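Local coordinates for serine protease pet (PDB 4OM9), which probably cleaves alpha-fodrin as a serine protease, being the secreted passenger domain of an autotransporter enterotoxin of enteroaggregative Escherichia coli, at residues N189-T200 with K236-P244. Numbering follows the deposited sequence.
Sequences NKVEYENDSYFT and KTQKTYVTP
Lys190 lays its aliphatic chain alongside Thr243, CE 3.6 Å from OG1, and its NZ hydrogen-bonds to Asn100 OD1 and Thr185 OG1. At Val191 the backbones pair: Val242 N reaches Val191 O at 2.7 Å, and the return bond from Val191 N is longer and more bent. Glu192, extended with CG anti to the backbone N (chi1 176°), runs beside the Tyr241 ring, its carboxylate turned 80° to the ring plane; OE1 lies 3.4 Å from Lys239 CD and hydrogen-bonds to Thr179 OG1. Strand 188-195 sits here between strands 239-244 and 172-185 in an antiparallel sheet of the protease domain, which belongs to the chymotrypsin-like PA clan. Tyr193 N bonds to Thr240 O and Thr240 N to Tyr193 O, both 2.8 Å, while Thr240 CB sits over the centre of the tyrosine ring in a CH-pi contact, 3.7 Å from the centroid. The phenol OH bonds Arg149. Lys239 NZ forms a salt bridge with Glu194 OE2 (3.1 Å), approaching on the anti side but 30° out of the carboxylate plane; Thr237 O also holds that ammonium, and Glu194 OE1 bonds to His177 NE2. Where direct pairing stops, a water accepts from Asn195 N and donates to Lys236 O and Gln238 O. Past the turn, Lys236 NZ makes a weak bond to Thr200 OG1 (3.1 Å) and a salt bridge to Asp4.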
loop_
_atom_site.group_PDB
_atom_site.type_symbol
_atom_site.label_atom_id
_atom_site.label_comp_id
_atom_site.label_asym_id
_atom_site.label_seq_id
_atom_site.Cartn_x
_atom_site.Cartn_y
_atom_site.Cartn_z
ATOM N N ASN A 189 -16.513 45.926 -9.680
ATOM C CA ASN A 189 -16.696 45.149 -8.464
ATOM C C ASN A 189 -15.791 43.911 -8.372
ATOM O O ASN A 189 -15.650 43.162 -9.345
ATOM C CB ASN A 189 -18.155 44.735 -8.346
ATOM C CG ASN A 189 -19.017 45.846 -7.787
ATOM O OD1 ASN A 189 -18.514 46.922 -7.453
ATOM N ND2 ASN A 189 -20.317 45.595 -7.679
ATOM N N LYS A 190 -15.188 43.706 -7.200
ATOM C CA LYS A 190 -14.245 42.615 -6.990
ATOM C C LYS A 190 -14.432 41.944 -5.636
ATOM O O LYS A 190 -14.781 42.584 -4.647
ATOM C CB LYS A 190 -12.799 43.116 -7.109
ATOM C CG LYS A 190 -12.356 43.513 -8.530
ATOM C CD LYS A 190 -10.865 43.840 -8.542
ATOM C CE LYS A 190 -10.379 44.207 -9.918
ATOM N NZ LYS A 190 -11.092 45.424 -10.433
ATOM N N VAL A 191 -14.169 40.645 -5.588
ATOM C CA VAL A 191 -14.307 39.900 -4.353
ATOM C C VAL A 191 -13.099 40.157 -3.474
ATOM O O VAL A 191 -11.963 40.181 -3.934
ATOM C CB VAL A 191 -14.484 38.410 -4.625
ATOM C CG1 VAL A 191 -14.380 37.592 -3.333
ATOM C CG2 VAL A 191 -15.816 38.180 -5.299
ATOM N N GLU A 192 -13.370 40.397 -2.197
ATOM C CA GLU A 192 -12.332 40.750 -1.246
ATOM C C GLU A 192 -12.226 39.651 -0.214
ATOM O O GLU A 192 -13.241 39.151 0.274
ATOM C CB GLU A 192 -12.645 42.096 -0.582
ATOM C CG GLU A 192 -11.657 42.525 0.507
ATOM C CD GLU A 192 -12.191 43.713 1.332
ATOM O OE1 GLU A 192 -12.816 43.467 2.382
ATOM O OE2 GLU A 192 -11.995 44.879 0.927
ATOM N N TYR A 193 -11.002 39.240 0.100
ATOM C CA TYR A 193 -10.855 38.235 1.136
ATOM C C TYR A 193 -9.760 38.586 2.126
ATOM O O TYR A 193 -8.919 39.461 1.886
ATOM C CB TYR A 193 -10.636 36.830 0.528
ATOM C CG TYR A 193 -9.241 36.392 0.048
ATOM C CD1 TYR A 193 -8.144 36.376 0.908
ATOM C CD2 TYR A 193 -9.063 35.870 -1.234
ATOM C CE1 TYR A 193 -6.900 35.923 0.494
ATOM C CE2 TYR A 193 -7.810 35.404 -1.667
ATOM C CZ TYR A 193 -6.734 35.437 -0.788
ATOM O OH TYR A 193 -5.485 35.000 -1.166
ATOM N N GLU A 194 -9.816 37.883 3.251
ATOM C CA GLU A 194 -8.840 37.981 4.314
ATOM C C GLU A 194 -8.390 36.558 4.657
ATOM O O GLU A 194 -9.206 35.631 4.680
ATOM C CB GLU A 194 -9.448 38.687 5.524
ATOM C CG GLU A 194 -8.551 38.812 6.746
ATOM C CD GLU A 194 -9.275 39.481 7.912
ATOM O OE1 GLU A 194 -9.906 38.755 8.708
ATOM O OE2 GLU A 194 -9.225 40.728 8.019
ATOM N N ASN A 195 -7.096 36.382 4.900
ATOM C CA ASN A 195 -6.588 35.061 5.259
ATOM C C ASN A 195 -6.976 34.619 6.662
ATOM O O ASN A 195 -7.309 35.445 7.517
ATOM C CB ASN A 195 -5.079 35.027 5.134
ATOM C CG ASN A 195 -4.637 34.956 3.713
ATOM O OD1 ASN A 195 -4.433 33.863 3.166
ATOM N ND2 ASN A 195 -4.509 36.110 3.084
ATOM N N ASP A 196 -6.954 33.309 6.875
ATOM C CA ASP A 196 -7.032 32.749 8.220
ATOM C C ASP A 196 -5.895 33.333 9.057
ATOM O O ASP A 196 -4.769 33.480 8.567
ATOM C CB ASP A 196 -6.938 31.215 8.160
ATOM C CG ASP A 196 -7.100 30.559 9.518
ATOM O OD1 ASP A 196 -8.262 30.369 9.921
ATOM O OD2 ASP A 196 -6.078 30.222 10.163
ATOM N N SER A 197 -6.175 33.658 10.314
ATOM C CA SER A 197 -5.169 34.285 11.173
ATOM C C SER A 197 -4.130 33.299 11.732
ATOM O O SER A 197 -3.123 33.715 12.277
ATOM C CB SER A 197 -5.841 35.029 12.337
ATOM O OG SER A 197 -6.488 34.135 13.224
ATOM N N TYR A 198 -4.357 32.002 11.582
ATOM C CA TYR A 198 -3.381 31.025 12.068
ATOM C C TYR A 198 -2.639 30.391 10.893
ATOM O O TYR A 198 -1.402 30.365 10.851
ATOM C CB TYR A 198 -4.062 29.949 12.918
ATOM C CG TYR A 198 -4.385 30.372 14.348
ATOM C CD1 TYR A 198 -4.981 31.602 14.623
ATOM C CD2 TYR A 198 -4.107 29.533 15.418
ATOM C CE1 TYR A 198 -5.278 31.988 15.928
ATOM C CE2 TYR A 198 -4.404 29.903 16.729
ATOM C CZ TYR A 198 -4.989 31.130 16.978
ATOM O OH TYR A 198 -5.282 31.497 18.280
ATOM N N PHE A 199 -3.401 29.872 9.937
ATOM C CA PHE A 199 -2.799 29.302 8.753
ATOM C C PHE A 199 -2.730 30.394 7.705
ATOM O O PHE A 199 -3.635 30.560 6.885
ATOM C CB PHE A 199 -3.588 28.106 8.254
ATOM C CG PHE A 199 -2.848 27.290 7.263
ATOM C CD1 PHE A 199 -1.875 26.398 7.682
ATOM C CD2 PHE A 199 -3.112 27.412 5.907
ATOM C CE1 PHE A 199 -1.178 25.626 6.764
ATOM C CE2 PHE A 199 -2.419 26.637 4.980
ATOM C CZ PHE A 199 -1.445 25.744 5.417
ATOM N N THR A 200 -1.652 31.157 7.761
ATOM C CA THR A 200 -1.636 32.455 7.122
ATOM C C THR A 200 -0.552 32.528 6.078
ATOM O O THR A 200 0.651 32.485 6.368
ATOM C CB THR A 200 -1.448 33.589 8.151
ATOM O OG1 THR A 200 -2.354 33.398 9.248
ATOM C CG2 THR A 200 -1.726 34.928 7.514
ATOM N N LYS A 236 -1.634 40.534 9.126
ATOM C CA LYS A 236 -2.751 39.607 9.321
ATOM C C LYS A 236 -4.042 39.998 8.596
ATOM O O LYS A 236 -4.755 39.138 8.082
ATOM C CB LYS A 236 -3.048 39.480 10.827
ATOM C CG LYS A 236 -2.921 38.085 11.400
ATOM C CD LYS A 236 -1.660 37.384 10.908
ATOM C CE LYS A 236 -1.343 36.135 11.755
ATOM N NZ LYS A 236 -0.479 35.118 11.054
ATOM N N THR A 237 -4.361 41.289 8.589
ATOM C CA THR A 237 -5.653 41.730 8.077
ATOM C C THR A 237 -5.601 42.138 6.605
ATOM O O THR A 237 -6.612 42.567 6.054
ATOM C CB THR A 237 -6.191 42.905 8.878
ATOM O OG1 THR A 237 -5.264 43.981 8.763
ATOM C CG2 THR A 237 -6.369 42.528 10.365
ATOM N N GLN A 238 -4.421 42.009 5.996
ATOM C CA GLN A 238 -4.231 42.243 4.563
ATOM C C GLN A 238 -5.431 41.720 3.796
ATOM O O GLN A 238 -5.913 40.619 4.051
ATOM C CB GLN A 238 -2.956 41.562 4.060
ATOM C CG GLN A 238 -2.672 41.756 2.566
ATOM C CD GLN A 238 -1.832 40.622 1.975
ATOM O OE1 GLN A 238 -2.287 39.483 1.906
ATOM N NE2 GLN A 238 -0.601 40.929 1.566
ATOM N N LYS A 239 -5.950 42.537 2.898
ATOM C CA LYS A 239 -7.064 42.127 2.083
ATOM C C LYS A 239 -6.551 41.746 0.692
ATOM O O LYS A 239 -5.590 42.353 0.179
ATOM C CB LYS A 239 -8.095 43.254 1.995
ATOM C CG LYS A 239 -8.694 43.706 3.326
ATOM C CD LYS A 239 -9.794 42.735 3.776
ATOM C CE LYS A 239 -10.497 43.144 5.071
ATOM N NZ LYS A 239 -9.575 43.187 6.232
ATOM N N THR A 240 -7.188 40.761 0.067
ATOM C CA THR A 240 -6.877 40.449 -1.324
ATOM C C THR A 240 -8.104 40.595 -2.223
ATOM O O THR A 240 -9.210 40.214 -1.856
ATOM C CB THR A 240 -6.306 39.026 -1.461
ATOM O OG1 THR A 240 -5.126 38.916 -0.660
ATOM C CG2 THR A 240 -5.954 38.741 -2.904
ATOM N N TYR A 241 -7.910 41.145 -3.408
ATOM C CA TYR A 241 -9.022 41.294 -4.318
ATOM C C TYR A 241 -8.916 40.293 -5.450
ATOM O O TYR A 241 -7.852 40.103 -6.028
ATOM C CB TYR A 241 -9.086 42.729 -4.848
ATOM C CG TYR A 241 -9.229 43.690 -3.708
ATOM C CD1 TYR A 241 -8.118 44.061 -2.957
ATOM C CD2 TYR A 241 -10.469 44.179 -3.335
ATOM C CE1 TYR A 241 -8.229 44.912 -1.897
ATOM C CE2 TYR A 241 -10.588 45.036 -2.259
ATOM C CZ TYR A 241 -9.460 45.398 -1.553
ATOM O OH TYR A 241 -9.539 46.249 -0.473
ATOM N N VAL A 242 -10.040 39.643 -5.726
ATOM C CA VAL A 242 -10.145 38.692 -6.805
ATOM C C VAL A 242 -11.030 39.206 -7.931
ATOM O O VAL A 242 -12.188 39.580 -7.709
ATOM C CB VAL A 242 -10.714 37.364 -6.323
ATOM C CG1 VAL A 242 -10.557 36.311 -7.413
ATOM C CG2 VAL A 242 -10.030 36.929 -5.019
ATOM N N THR A 243 -10.481 39.213 -9.142
ATOM C CA THR A 243 -11.285 39.462 -10.336
ATOM C C THR A 243 -12.187 38.262 -10.558
ATOM O O THR A 243 -11.704 37.167 -10.788
ATOM C CB THR A 243 -10.406 39.709 -11.573
ATOM O OG1 THR A 243 -9.715 40.952 -11.408
ATOM C CG2 THR A 243 -11.242 39.747 -12.856
ATOM N N PRO A 244 -13.503 38.463 -10.446
ATOM C CA PRO A 244 -14.474 37.375 -10.580
ATOM C C PRO A 244 -14.402 36.749 -11.956
ATOM O O PRO A 244 -14.359 37.492 -12.950
ATOM C CB PRO A 244 -15.823 38.070 -10.371
ATOM C CG PRO A 244 -15.490 39.361 -9.668
ATOM C CD PRO A 244 -14.160 39.763 -10.221
HETATM O O HOH W 1 -4.957 38.329 5.319
#